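Local structure of aspartate carbamoyltransferase (Leishmania major, 7K46) at residues A[52-57]-A[107-112]; A[81-86]-A[101-106]; A[154-159]-A[280-285]; A[160-165]-A[234-239]; A[179-184]-A[208-213]. The protein probably catalyses carbamoyl transfer from carbamoyl phosphate to aspartate, giving carbamoyl aspartate, an early step of de novo pyrimidine biosynthesis. All coordinates share one frame; numbering follows the deposited sequence. Where two conformers were deposited one is given.

From the N terminus, contact 1 pairs strand 53-58 with strand 109-113 and so closes the first loop. Within it, contact 2 brings the loop after strand 79-80 against helix 96-104. The two touch, with centres 8 Å apart, and both belong to the carbamoyl-phosphate-binding region. A separate series follows. Contact 3 ties the end of helix 142-156 to strand 284-286; inside that span contact 4 pairs strands 163-167 and 237-240, and inside contact 4 lies contact 5, where helices 174-186 and 204-217 meet. Contacts 3 and 4 share a sheet. No loops cross, and contacts 1 and 4 have nearest atoms about 17 Å apart.

Contact 1: residues A[52-57]-A[107-112]; sequences RVMTPL and SDVLVL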
# COMPACT_ATOMS: atom_id res chain seq x y z
N ARG A 52 -13.68 -2.21 -9.14
CA ARG A 52 -14.27 -1.91 -7.84
C ARG A 52 -13.16 -1.71 -6.81
O ARG A 52 -12.11 -2.34 -6.88
CB ARG A 52 -15.21 -3.04 -7.38
CG ARG A 52 -16.20 -3.51 -8.45
CD ARG A 52 -17.06 -2.37 -9.01
NE ARG A 52 -17.71 -2.81 -10.25
CZ ARG A 52 -17.93 -2.05 -11.31
NH1 ARG A 52 -17.62 -0.77 -11.32
NH2 ARG A 52 -18.48 -2.60 -12.39
N VAL A 53 -13.42 -0.83 -5.85
CA VAL A 53 -12.39 -0.35 -4.93
C VAL A 53 -12.77 -0.70 -3.49
O VAL A 53 -13.88 -0.38 -3.05
CB VAL A 53 -12.19 1.17 -5.07
CG1 VAL A 53 -11.33 1.72 -3.91
CG2 VAL A 53 -11.57 1.49 -6.43
N MET A 54 -11.85 -1.32 -2.77
CA MET A 54 -11.95 -1.53 -1.34
C MET A 54 -11.02 -0.54 -0.64
O MET A 54 -9.86 -0.39 -1.05
CB MET A 54 -11.54 -2.96 -0.97
CG MET A 54 -11.20 -3.16 0.53
SD MET A 54 -10.47 -4.79 0.88
CE MET A 54 -11.91 -5.84 0.72
N THR A 55 -11.51 0.11 0.42
CA THR A 55 -10.62 0.84 1.32
C THR A 55 -10.69 0.22 2.71
O THR A 55 -11.75 0.27 3.36
CB THR A 55 -10.96 2.33 1.42
OG1 THR A 55 -10.87 2.94 0.13
CG2 THR A 55 -9.96 3.02 2.35
N PRO A 56 -9.59 -0.32 3.23
CA PRO A 56 -9.54 -0.68 4.65
C PRO A 56 -9.20 0.52 5.51
O PRO A 56 -8.37 1.36 5.14
CB PRO A 56 -8.41 -1.73 4.71
CG PRO A 56 -7.98 -1.95 3.25
CD PRO A 56 -8.36 -0.70 2.53
N LEU A 57 -9.86 0.59 6.67
CA LEU A 57 -9.63 1.66 7.64
C LEU A 57 -9.37 0.95 8.97
O LEU A 57 -10.32 0.53 9.64
CB LEU A 57 -10.82 2.61 7.71
CG LEU A 57 -10.60 3.92 8.47
CD1 LEU A 57 -9.61 4.83 7.72
CD2 LEU A 57 -11.93 4.63 8.72
N SER A 107 -14.94 4.73 -2.98
CA SER A 107 -14.88 3.30 -2.70
C SER A 107 -16.19 2.60 -3.04
O SER A 107 -17.26 3.22 -3.08
CB SER A 107 -14.56 3.02 -1.22
OG SER A 107 -13.34 3.59 -0.80
N ASP A 108 -16.10 1.28 -3.25
CA ASP A 108 -17.26 0.41 -3.36
C ASP A 108 -17.52 -0.40 -2.10
O ASP A 108 -18.66 -0.81 -1.87
CB ASP A 108 -17.08 -0.57 -4.53
CG ASP A 108 -17.02 0.13 -5.86
OD1 ASP A 108 -18.10 0.41 -6.45
OD2 ASP A 108 -15.90 0.44 -6.30
N VAL A 109 -16.50 -0.66 -1.30
CA VAL A 109 -16.66 -1.42 -0.06
C VAL A 109 -15.62 -0.91 0.93
O VAL A 109 -14.49 -0.59 0.55
CB VAL A 109 -16.55 -2.95 -0.29
CG1 VAL A 109 -15.17 -3.35 -0.83
CG2 VAL A 109 -16.90 -3.74 1.00
N LEU A 110 -16.02 -0.80 2.19
CA LEU A 110 -15.12 -0.40 3.26
C LEU A 110 -14.88 -1.58 4.19
O LEU A 110 -15.75 -2.45 4.34
CB LEU A 110 -15.72 0.77 4.07
CG LEU A 110 -16.33 1.96 3.32
CD1 LEU A 110 -16.66 3.09 4.30
CD2 LEU A 110 -15.36 2.46 2.27
N VAL A 111 -13.69 -1.64 4.79
CA VAL A 111 -13.36 -2.65 5.79
C VAL A 111 -12.90 -1.90 7.04
O VAL A 111 -11.85 -1.25 7.02
CB VAL A 111 -12.27 -3.63 5.32
CG1 VAL A 111 -12.01 -4.71 6.39
CG2 VAL A 111 -12.65 -4.28 3.97
N LEU A 112 -13.67 -2.01 8.13
CA LEU A 112 -13.41 -1.25 9.35
C LEU A 112 -12.89 -2.15 10.46
O LEU A 112 -13.53 -3.15 10.82
CB LEU A 112 -14.66 -0.51 9.84
CG LEU A 112 -14.45 0.27 11.14
CD1 LEU A 112 -13.53 1.48 10.90
CD2 LEU A 112 -15.77 0.71 11.77
O HOH W 1 -17.47 1.32 -9.00
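The carboxylate of Asp108 and the guanidinium of Arg52 have planes 66° apart and are joined through a water, not directly. Asp108 OD2 is met on its anti side by the N-H of Val53, slightly out of the carboxylate plane, with N to OD2 2.8 Å. The other oxygen, OD1, accepts from the water, which itself accepts from Arg52 NH1 at 3.1 Å. Both groups have further partners: Asp108 OD2 forms a salt bridge with Arg75 of the second subunit, and Arg52 NH2 donates to Gly43 O of the second subunit.

Beyond this end the backbones run parallel, their strand axes 4.7 Å apart at 18°. Val53 O is gripped twice, by Asp108 N and Val109 N, and the ladder continues through Thr55 N to Val109 O, Val111 N to Thr55 O and Leu57 N to Val111 O, the last 2.7 Å long. Thr55 OG1 lies 2.7 Å from Ser107 OG, and Tyr106 OH also bonds Thr55 OG1. On the other face, Met54 CB packs 3.7 Å from Val109 CG1; a bend at chi3 (-73°) lays Met54 CE against Val111 CG2, 3.7 Å away.

The pair forms the middle of a parallel sheet with helices on both faces, in the carbamoyl-phosphate-binding domain, between strands 79-80 and 131-133. Helix 63-74 covers the Met54, Pro56 and Val111 face, while helix 96-104 packs on Thr55, Leu57 and Leu110.

Contact 2: residues A[81-86]-A[101-106]; sequences VNFKVE and RTLDSY
Phe83 meets Thr102, Tyr106 and Leu103, and with Val81 this makes the tight part of the contact. Thr102 CG2 reaches Phe83 CE2 at 3.9 Å, the two side chains crossing at about a right angle. Tyr106 has CG between its backbone N and carbonyl carbon (chi1 66°), and the ring lies with Leu103 O 3.7 Å above its centre. Tyr106 OH sits 3.7 Å from Phe83 CD2, and Tyr106 CE1 is 3.9 Å from Val81 CG1. Leu103 CD1 lies over a face of the Phe83 ring, 3.7 Å from the centroid, a CH-pi contact of one deposited conformer and doubtful for the other. No hydrogen bond crosses between the segments; Tyr106 OH bonds Thr55 OG1 instead.

Beyond Phe83 the loop leaves the helix: Asn82 points away, and residues 84-86 do not touch it. Val85 and Glu86 are exposed, and Glu86 is poorly ordered. The contact lies at the interface with the second subunit of the three-chain assembly, whose Arg64 bonds Thr102 OG1 and whose Arg75 bonds Tyr106 O.

The loop after strand 79-80 thus folds over the C-terminal part of helix 96-104 and against strand 53-58: Phe83 touches Thr55 and Leu57, and Val81 touches Val53.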
# COMPACT_ATOMS: atom_id res chain seq x y z
N VAL A 81 -7.34 0.52 -2.07
CA VAL A 81 -6.73 1.82 -1.78
C VAL A 81 -6.51 1.90 -0.28
O VAL A 81 -7.44 1.71 0.50
CB VAL A 81 -7.63 2.97 -2.26
CG1 VAL A 81 -7.08 4.32 -1.77
CG2 VAL A 81 -7.77 2.94 -3.79
N ASN A 82 -5.27 2.19 0.13
CA ASN A 82 -4.96 2.37 1.54
C ASN A 82 -5.43 3.73 2.02
O ASN A 82 -5.50 4.70 1.26
CB ASN A 82 -3.45 2.25 1.79
CG ASN A 82 -2.83 1.09 1.04
OD1 ASN A 82 -3.30 -0.05 1.13
ND2 ASN A 82 -1.77 1.37 0.29
N PHE A 83 -5.75 3.82 3.32
CA PHE A 83 -6.11 5.10 3.93
C PHE A 83 -5.52 5.11 5.33
O PHE A 83 -6.05 4.48 6.24
CB PHE A 83 -7.62 5.29 3.96
CG PHE A 83 -8.05 6.70 4.23
CD1 PHE A 83 -8.04 7.21 5.53
CD2 PHE A 83 -8.46 7.52 3.19
CE1 PHE A 83 -8.45 8.50 5.78
CE2 PHE A 83 -8.87 8.82 3.44
CZ PHE A 83 -8.86 9.32 4.73
N LYS A 84 -4.41 5.84 5.50
CA LYS A 84 -3.74 5.92 6.79
C LYS A 84 -4.58 6.73 7.76
O LYS A 84 -4.95 7.88 7.48
CB LYS A 84 -2.36 6.55 6.63
N VAL A 85 -4.90 6.14 8.91
CA VAL A 85 -5.54 6.90 9.98
C VAL A 85 -4.56 7.96 10.46
O VAL A 85 -3.39 7.66 10.75
CB VAL A 85 -5.98 5.96 11.11
CG1 VAL A 85 -6.48 6.76 12.29
CG2 VAL A 85 -7.06 4.99 10.60
N GLU A 86 -5.02 9.20 10.53
CA GLU A 86 -4.13 10.33 10.82
C GLU A 86 -4.09 10.70 12.30
O GLU A 86 -3.14 11.33 12.76
CB GLU A 86 -4.53 11.55 9.99
CG GLU A 86 -4.42 11.33 8.48
CD GLU A 86 -4.73 12.59 7.69
OE1 GLU A 86 -5.29 13.54 8.28
OE2 GLU A 86 -4.41 12.64 6.49
N ARG A 101 -17.23 9.22 5.21
CA ARG A 101 -17.72 9.93 4.02
C ARG A 101 -16.61 10.11 2.99
O ARG A 101 -16.85 10.04 1.78
CB ARG A 101 -18.28 11.30 4.40
CG ARG A 101 -19.31 11.29 5.53
CD ARG A 101 -20.61 11.84 5.05
NE ARG A 101 -21.53 12.19 6.13
CZ ARG A 101 -22.83 12.32 5.94
NH1 ARG A 101 -23.38 12.08 4.76
NH2 ARG A 101 -23.60 12.70 6.96
N THR A 102 -15.39 10.38 3.46
CA THR A 102 -14.26 10.52 2.55
C THR A 102 -14.02 9.21 1.79
O THR A 102 -13.85 9.22 0.57
CB THR A 102 -13.02 10.96 3.34
OG1 THR A 102 -13.30 12.23 3.97
CG2 THR A 102 -11.81 11.13 2.42
N LEU A 103 -14.05 8.08 2.50
CA LEU A 103 -13.88 6.78 1.83
C LEU A 103 -15.01 6.52 0.83
O LEU A 103 -14.76 5.99 -0.26
CB LEU A 103 -13.83 5.66 2.86
CG LEU A 103 -12.47 5.27 3.45
CD1 LEU A 103 -11.80 6.46 4.13
CD2 LEU A 103 -12.61 4.09 4.42
N ASP A 104 -16.25 6.88 1.18
CA ASP A 104 -17.38 6.64 0.29
C ASP A 104 -17.32 7.47 -0.98
O ASP A 104 -18.06 7.19 -1.93
CB ASP A 104 -18.71 6.97 0.99
CG ASP A 104 -19.24 5.83 1.82
OD1 ASP A 104 -19.01 4.64 1.49
OD2 ASP A 104 -19.92 6.13 2.82
N SER A 105 -16.50 8.52 -1.00
CA SER A 105 -16.42 9.33 -2.20
C SER A 105 -15.79 8.57 -3.36
O SER A 105 -16.02 8.92 -4.52
CB SER A 105 -15.65 10.62 -1.91
OG SER A 105 -14.26 10.35 -1.78
N TYR A 106 -15.02 7.52 -3.09
CA TYR A 106 -14.35 6.82 -4.17
C TYR A 106 -14.40 5.30 -4.06
O TYR A 106 -13.93 4.63 -4.99
CB TYR A 106 -12.89 7.30 -4.28
CG TYR A 106 -12.09 6.91 -3.07
CD1 TYR A 106 -11.56 5.63 -2.95
CD2 TYR A 106 -11.90 7.80 -2.01
CE1 TYR A 106 -10.85 5.23 -1.83
CE2 TYR A 106 -11.19 7.41 -0.87
CZ TYR A 106 -10.67 6.12 -0.79
OH TYR A 106 -9.97 5.70 0.32

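Contact 3: residues A[154-159]-A[280-285]; sequences AELGAV and KAKMVV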
# COMPACT_ATOMS: atom_id res chain seq x y z
N ALA A 154 -14.69 -28.02 6.13
CA ALA A 154 -13.80 -28.50 5.08
C ALA A 154 -12.87 -29.60 5.59
O ALA A 154 -12.57 -30.55 4.86
CB ALA A 154 -12.98 -27.33 4.53
N GLU A 155 -12.41 -29.49 6.84
CA GLU A 155 -11.46 -30.45 7.38
C GLU A 155 -12.14 -31.76 7.79
O GLU A 155 -11.60 -32.84 7.55
CB GLU A 155 -10.73 -29.85 8.58
CG GLU A 155 -9.76 -28.70 8.24
CD GLU A 155 -8.47 -29.18 7.59
OE1 GLU A 155 -7.87 -30.16 8.08
OE2 GLU A 155 -8.06 -28.59 6.57
N LEU A 156 -13.33 -31.68 8.40
CA LEU A 156 -13.98 -32.88 8.92
C LEU A 156 -15.15 -33.37 8.07
O LEU A 156 -15.57 -34.52 8.24
CB LEU A 156 -14.49 -32.63 10.34
CG LEU A 156 -13.44 -32.21 11.37
CD1 LEU A 156 -14.08 -31.93 12.72
CD2 LEU A 156 -12.32 -33.27 11.48
N GLY A 157 -15.69 -32.54 7.19
CA GLY A 157 -16.82 -32.90 6.35
C GLY A 157 -18.16 -32.40 6.85
O GLY A 157 -19.13 -32.42 6.09
N ALA A 158 -18.24 -31.97 8.11
CA ALA A 158 -19.49 -31.48 8.69
C ALA A 158 -19.19 -30.75 9.99
O ALA A 158 -18.18 -31.03 10.65
CB ALA A 158 -20.48 -32.62 8.95
N VAL A 159 -20.07 -29.83 10.35
CA VAL A 159 -20.04 -29.18 11.66
C VAL A 159 -21.09 -29.77 12.59
O VAL A 159 -20.83 -29.98 13.77
CB VAL A 159 -20.23 -27.65 11.52
CG1 VAL A 159 -20.15 -26.99 12.89
CG2 VAL A 159 -19.18 -27.06 10.59
N LYS A 280 -8.26 -38.36 18.71
CA LYS A 280 -8.77 -39.14 17.59
C LYS A 280 -7.85 -39.03 16.38
O LYS A 280 -7.08 -38.08 16.23
CB LYS A 280 -10.16 -38.64 17.17
CG LYS A 280 -11.22 -38.66 18.23
CD LYS A 280 -12.54 -38.15 17.67
CE LYS A 280 -13.64 -38.29 18.71
NZ LYS A 280 -14.98 -37.99 18.15
N ALA A 281 -7.95 -40.02 15.49
CA ALA A 281 -7.31 -39.89 14.18
C ALA A 281 -7.96 -38.79 13.35
O ALA A 281 -7.26 -38.00 12.70
CB ALA A 281 -7.35 -41.24 13.45
N LYS A 282 -9.29 -38.71 13.38
CA LYS A 282 -10.03 -37.72 12.60
C LYS A 282 -10.45 -36.58 13.53
O LYS A 282 -11.55 -36.59 14.09
CB LYS A 282 -11.23 -38.37 11.91
CG LYS A 282 -11.99 -37.48 10.92
CD LYS A 282 -13.25 -38.20 10.42
CE LYS A 282 -14.19 -37.28 9.65
NZ LYS A 282 -13.57 -36.71 8.43
N MET A 283 -9.57 -35.60 13.69
CA MET A 283 -9.89 -34.38 14.43
C MET A 283 -8.96 -33.28 13.93
O MET A 283 -8.02 -33.54 13.17
CB MET A 283 -9.78 -34.59 15.95
CG MET A 283 -8.39 -35.03 16.46
SD MET A 283 -7.20 -33.65 16.61
CE MET A 283 -7.85 -32.80 18.04
N VAL A 284 -9.24 -32.04 14.34
CA VAL A 284 -8.33 -30.94 14.02
C VAL A 284 -8.07 -30.08 15.25
O VAL A 284 -8.92 -29.95 16.15
CB VAL A 284 -8.84 -30.04 12.87
CG1 VAL A 284 -8.84 -30.81 11.55
CG2 VAL A 284 -10.22 -29.47 13.19
N VAL A 285 -6.88 -29.50 15.28
CA VAL A 285 -6.51 -28.44 16.21
C VAL A 285 -6.60 -27.12 15.45
O VAL A 285 -6.05 -27.00 14.34
CB VAL A 285 -5.09 -28.66 16.76
CG1 VAL A 285 -4.65 -27.47 17.59
CG2 VAL A 285 -5.03 -29.97 17.59
O HOH W 2 -11.40 -35.69 8.34
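Helix 142-156 stops at Leu156, Gly157 turning away with a positive phi of 99°, and this end faces the extended 282-284 backbone with CA of Leu156 7.0 Å from CA of Met283. The ending leaves carbonyls available, and Lys282 comes to one of them. Its chain runs extended until chi4 (62°) turns NZ toward the helix, where NZ donates to Leu156 O at 3.0 Å. The donor stands above the carbonyl plane, with a C=O...N angle of 118°. An ammonium group at a helix C terminus would be expected to interact favourably with the helix dipole. A water donating to Glu155 O is also modelled next to NZ, but too close for that second bond to be more than doubtful.

Deeper down, the contact becomes apolar. Val284 CG1 lies against the bent side chain of Glu155, 3.6 Å from CB and 3.7 Å from OE1. The Glu155 carboxylate has its own partners, since OE2 forms a salt bridge with Arg309 and a hydrogen bond with Tyr313 OH. Leu156 instead works through one branch: CD2 packs 4.0 Å from Met283 CA and 4.3 Å from Val284 CG1.

The contact therefore lays the last turn of helix 142-156 over the start of strand 284-286, within this chain an outermost strand of the five-stranded parallel Rossmann-like sheet. Both Leu156 and Val284 also touch Val237 of the adjoining strand 237-240.

Contact 4: residues A[160-165]-A[234-239]; sequences DGIAIA and DCDVLY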
# COMPACT_ATOMS: atom_id res chain seq x y z
N ASP A 160 -22.29 -30.02 12.06
CA ASP A 160 -23.27 -30.83 12.77
C ASP A 160 -22.60 -32.07 13.35
O ASP A 160 -21.82 -32.74 12.66
CB ASP A 160 -24.40 -31.25 11.83
CG ASP A 160 -25.29 -30.09 11.42
OD1 ASP A 160 -25.42 -29.12 12.20
OD2 ASP A 160 -25.87 -30.17 10.32
N GLY A 161 -22.89 -32.35 14.62
CA GLY A 161 -22.46 -33.58 15.25
C GLY A 161 -21.16 -33.51 16.03
O GLY A 161 -20.81 -34.49 16.70
N ILE A 162 -20.43 -32.38 16.00
CA ILE A 162 -19.07 -32.37 16.55
C ILE A 162 -19.10 -32.15 18.06
O ILE A 162 -20.02 -31.55 18.62
CB ILE A 162 -18.18 -31.31 15.88
CG1 ILE A 162 -18.67 -29.89 16.21
CG2 ILE A 162 -18.04 -31.55 14.38
CD1 ILE A 162 -17.69 -28.79 15.75
N ALA A 163 -18.04 -32.63 18.70
CA ALA A 163 -17.63 -32.17 20.02
C ALA A 163 -16.43 -31.25 19.85
O ALA A 163 -15.45 -31.62 19.20
CB ALA A 163 -17.27 -33.34 20.94
N ILE A 164 -16.51 -30.06 20.44
CA ILE A 164 -15.48 -29.04 20.28
C ILE A 164 -15.10 -28.51 21.65
O ILE A 164 -15.97 -28.31 22.51
CB ILE A 164 -15.95 -27.89 19.36
CG1 ILE A 164 -14.90 -26.78 19.28
CG2 ILE A 164 -17.30 -27.34 19.82
CD1 ILE A 164 -15.19 -25.74 18.19
N ALA A 165 -13.80 -28.32 21.88
CA ALA A 165 -13.31 -27.68 23.09
C ALA A 165 -12.87 -26.27 22.76
O ALA A 165 -12.10 -26.05 21.82
CB ALA A 165 -12.13 -28.46 23.69
N ASP A 234 -12.37 -37.35 23.25
CA ASP A 234 -13.76 -37.17 22.86
C ASP A 234 -13.97 -36.07 21.83
O ASP A 234 -15.04 -36.00 21.21
CB ASP A 234 -14.62 -36.88 24.10
CG ASP A 234 -16.11 -37.00 23.83
OD1 ASP A 234 -16.53 -38.00 23.20
OD2 ASP A 234 -16.87 -36.12 24.28
N CYS A 235 -12.97 -35.22 21.60
CA CYS A 235 -13.17 -34.02 20.80
C CYS A 235 -12.85 -34.24 19.32
O CYS A 235 -11.87 -34.90 18.96
CB CYS A 235 -12.32 -32.87 21.34
SG CYS A 235 -12.99 -32.14 22.84
N ASP A 236 -13.69 -33.65 18.47
CA ASP A 236 -13.42 -33.53 17.05
C ASP A 236 -12.65 -32.27 16.71
O ASP A 236 -11.96 -32.22 15.68
CB ASP A 236 -14.74 -33.57 16.29
CG ASP A 236 -15.54 -34.80 16.62
OD1 ASP A 236 -15.04 -35.92 16.36
OD2 ASP A 236 -16.65 -34.65 17.19
N VAL A 237 -12.76 -31.24 17.56
CA VAL A 237 -12.05 -29.98 17.38
C VAL A 237 -11.50 -29.54 18.74
O VAL A 237 -12.25 -29.47 19.72
CB VAL A 237 -12.97 -28.88 16.80
CG1 VAL A 237 -12.20 -27.54 16.67
CG2 VAL A 237 -13.53 -29.31 15.45
N LEU A 238 -10.20 -29.26 18.79
CA LEU A 238 -9.59 -28.52 19.89
C LEU A 238 -9.31 -27.11 19.38
O LEU A 238 -8.43 -26.93 18.54
CB LEU A 238 -8.30 -29.17 20.37
CG LEU A 238 -8.41 -30.60 20.90
CD1 LEU A 238 -7.03 -31.11 21.32
CD2 LEU A 238 -9.40 -30.63 22.08
N TYR A 239 -10.05 -26.13 19.88
CA TYR A 239 -9.94 -24.74 19.42
C TYR A 239 -9.24 -23.96 20.53
O TYR A 239 -9.84 -23.64 21.56
CB TYR A 239 -11.32 -24.17 19.08
CG TYR A 239 -11.32 -22.79 18.42
CD1 TYR A 239 -11.20 -21.63 19.18
CD2 TYR A 239 -11.47 -22.66 17.05
CE1 TYR A 239 -11.21 -20.37 18.59
CE2 TYR A 239 -11.48 -21.40 16.44
CZ TYR A 239 -11.35 -20.26 17.21
OH TYR A 239 -11.37 -19.03 16.62
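In the Rossmann-like sheet of the aspartate/ornithine-binding region, strands 163-165 and 237-239 run side by side and parallel, Ile164 opposite Val237 and Ala165 opposite Leu238, the axes 21° apart. At the entry, Asp236 acts as a side-chain extension of the ladder. Its CG stands anti to the carbonyl carbon (chi1 -55°), and OD2 uses its anti lone pair for Ala163 N at 2.9 Å, nearly straight at 171°. Ala163 O returns the grip with two donors, Asp236 N at 2.8 Å and Val237 N at 3.2 Å. Asp236 OD1 makes a salt bridge with Lys280 NZ, so both carboxylate oxygens have partners. Regular rungs follow: Ala165 N donates to Val237 O, and Tyr239 N to Ala165 O at 2.8 Å.

The faces differ. Ile164 and Val237 lie side by side, pointing the same way, with Ile164 CG1 3.8 Å from Val237 CB. On the opposite face the small Ala165 CB fits against Leu238 CD2 at 3.8 Å and Cys235 SG at 3.9 Å.

Strand 191-195 lies beyond 163-167, the middle strand of five, and 284-286 beyond 237-240. Ile152 of helix 142-156 covers Ile162 and Val237, and Tyr239 OH bonds Asp148 of that helix.

Contact 5: residues A[179-184]-A[208-213]; sequences LLKLLA and EHVATD
Lys181 runs across the face of the His209 ring, and its chain can be followed outward from the helix. Lys181 CB lies 4.4 Å from Val210 CG1, close to the seam between the two helices. The first torsion (-67°) puts CG anti to the carbonyl carbon, where CG meets His209 CD2 at 3.7 Å and also rests near Val210 CG1. From there the chain is extended. CD stands over the ring, 3.9 Å from the His209 ring centroid along a line 24° off the normal and nearest CD2, which qualifies as a CH-pi contact, offset toward the rim. CE continues over the ring, 3.9 Å from His209 CG. Lys181 NZ ends 4.2 Å from His209 ND1, too far for contact; if the histidine were protonated, the two charges would be expected to repel mildly. The two side chains cross at about a right angle on the exposed flank of the contact.

Below them the seam is buried and apolar. Val210 CB packs 4.2 Å from Ala184 CB, and Leu180 CG touches Val210 CG1. One turn on, Asp213 CB comes to 3.4 Å from Ala184 O. A water donates both to Lys181 O and to Asp213 OD2, while OD2 additionally bonds His185 ND1.

The helix axes are 11° from parallel, in the same N-to-C direction. Helices 174-186 and 204-217 each link one parallel strand to the next, 163-167 to 191-195 and 191-195 to 220-224. Side-by-side parallel helices of this kind are the expected product of consecutive beta-alpha-beta crossovers in a Rossmann-like fold.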
# COMPACT_ATOMS: atom_id res chain seq x y z
N LEU A 179 -18.41 -16.88 18.80
CA LEU A 179 -18.29 -18.16 18.10
C LEU A 179 -19.20 -19.21 18.72
O LEU A 179 -19.90 -19.94 18.01
CB LEU A 179 -16.83 -18.63 18.09
CG LEU A 179 -16.60 -19.97 17.37
CD1 LEU A 179 -16.92 -19.87 15.88
CD2 LEU A 179 -15.19 -20.49 17.60
N LEU A 180 -19.22 -19.29 20.05
CA LEU A 180 -20.10 -20.24 20.72
C LEU A 180 -21.57 -19.96 20.40
O LEU A 180 -22.33 -20.87 20.08
CB LEU A 180 -19.86 -20.21 22.23
CG LEU A 180 -20.83 -21.05 23.05
CD1 LEU A 180 -20.74 -22.51 22.63
CD2 LEU A 180 -20.55 -20.90 24.55
N LYS A 181 -21.98 -18.69 20.49
CA LYS A 181 -23.37 -18.35 20.18
C LYS A 181 -23.73 -18.77 18.76
O LYS A 181 -24.79 -19.35 18.53
CB LYS A 181 -23.60 -16.85 20.36
CG LYS A 181 -23.52 -16.33 21.78
CD LYS A 181 -23.66 -14.81 21.73
CE LYS A 181 -23.42 -14.18 23.07
NZ LYS A 181 -23.62 -12.70 22.98
N LEU A 182 -22.83 -18.49 17.81
CA LEU A 182 -23.11 -18.82 16.42
C LEU A 182 -23.21 -20.33 16.21
O LEU A 182 -24.11 -20.81 15.50
CB LEU A 182 -22.01 -18.23 15.53
CG LEU A 182 -22.27 -18.30 14.03
CD1 LEU A 182 -23.41 -17.37 13.69
CD2 LEU A 182 -21.01 -17.94 13.26
N LEU A 183 -22.29 -21.09 16.82
CA LEU A 183 -22.30 -22.54 16.64
C LEU A 183 -23.57 -23.15 17.24
O LEU A 183 -24.23 -23.99 16.61
CB LEU A 183 -21.05 -23.15 17.28
CG LEU A 183 -19.70 -22.91 16.58
CD1 LEU A 183 -18.52 -23.47 17.38
CD2 LEU A 183 -19.72 -23.52 15.19
N ALA A 184 -23.92 -22.75 18.47
CA ALA A 184 -25.08 -23.32 19.15
C ALA A 184 -26.38 -22.94 18.46
O ALA A 184 -27.35 -23.70 18.51
CB ALA A 184 -25.11 -22.87 20.61
N GLU A 208 -26.48 -18.22 29.53
CA GLU A 208 -27.90 -17.89 29.49
C GLU A 208 -28.33 -17.56 28.07
O GLU A 208 -29.43 -17.93 27.65
CB GLU A 208 -28.20 -16.72 30.43
N HIS A 209 -27.45 -16.90 27.30
CA HIS A 209 -27.81 -16.52 25.94
C HIS A 209 -28.06 -17.74 25.06
O HIS A 209 -28.99 -17.76 24.25
CB HIS A 209 -26.72 -15.65 25.32
CG HIS A 209 -27.06 -15.15 23.95
ND1 HIS A 209 -27.56 -13.89 23.71
CD2 HIS A 209 -27.00 -15.77 22.74
CE1 HIS A 209 -27.77 -13.74 22.41
NE2 HIS A 209 -27.44 -14.87 21.80
N VAL A 210 -27.23 -18.78 25.20
CA VAL A 210 -27.35 -19.95 24.33
C VAL A 210 -28.33 -20.99 24.87
O VAL A 210 -28.57 -22.00 24.20
CB VAL A 210 -25.98 -20.61 24.08
CG1 VAL A 210 -25.01 -19.61 23.45
CG2 VAL A 210 -25.40 -21.19 25.37
N ALA A 211 -28.92 -20.76 26.05
CA ALA A 211 -29.70 -21.80 26.72
C ALA A 211 -30.88 -22.28 25.87
O ALA A 211 -31.12 -23.49 25.78
CB ALA A 211 -30.18 -21.29 28.09
N THR A 212 -31.63 -21.36 25.26
CA THR A 212 -32.74 -21.76 24.40
C THR A 212 -32.27 -22.72 23.31
O THR A 212 -32.89 -23.76 23.07
CB THR A 212 -33.40 -20.52 23.77
OG1 THR A 212 -34.10 -19.77 24.77
CG2 THR A 212 -34.39 -20.93 22.69
N ASP A 213 -31.15 -22.39 22.65
CA ASP A 213 -30.64 -23.22 21.56
C ASP A 213 -30.11 -24.55 22.07
O ASP A 213 -30.36 -25.60 21.46
CB ASP A 213 -29.54 -22.47 20.81
CG ASP A 213 -30.08 -21.29 20.03
OD1 ASP A 213 -31.21 -21.39 19.52
OD2 ASP A 213 -29.37 -20.26 19.93
O HOH W 3 -26.87 -19.21 20.53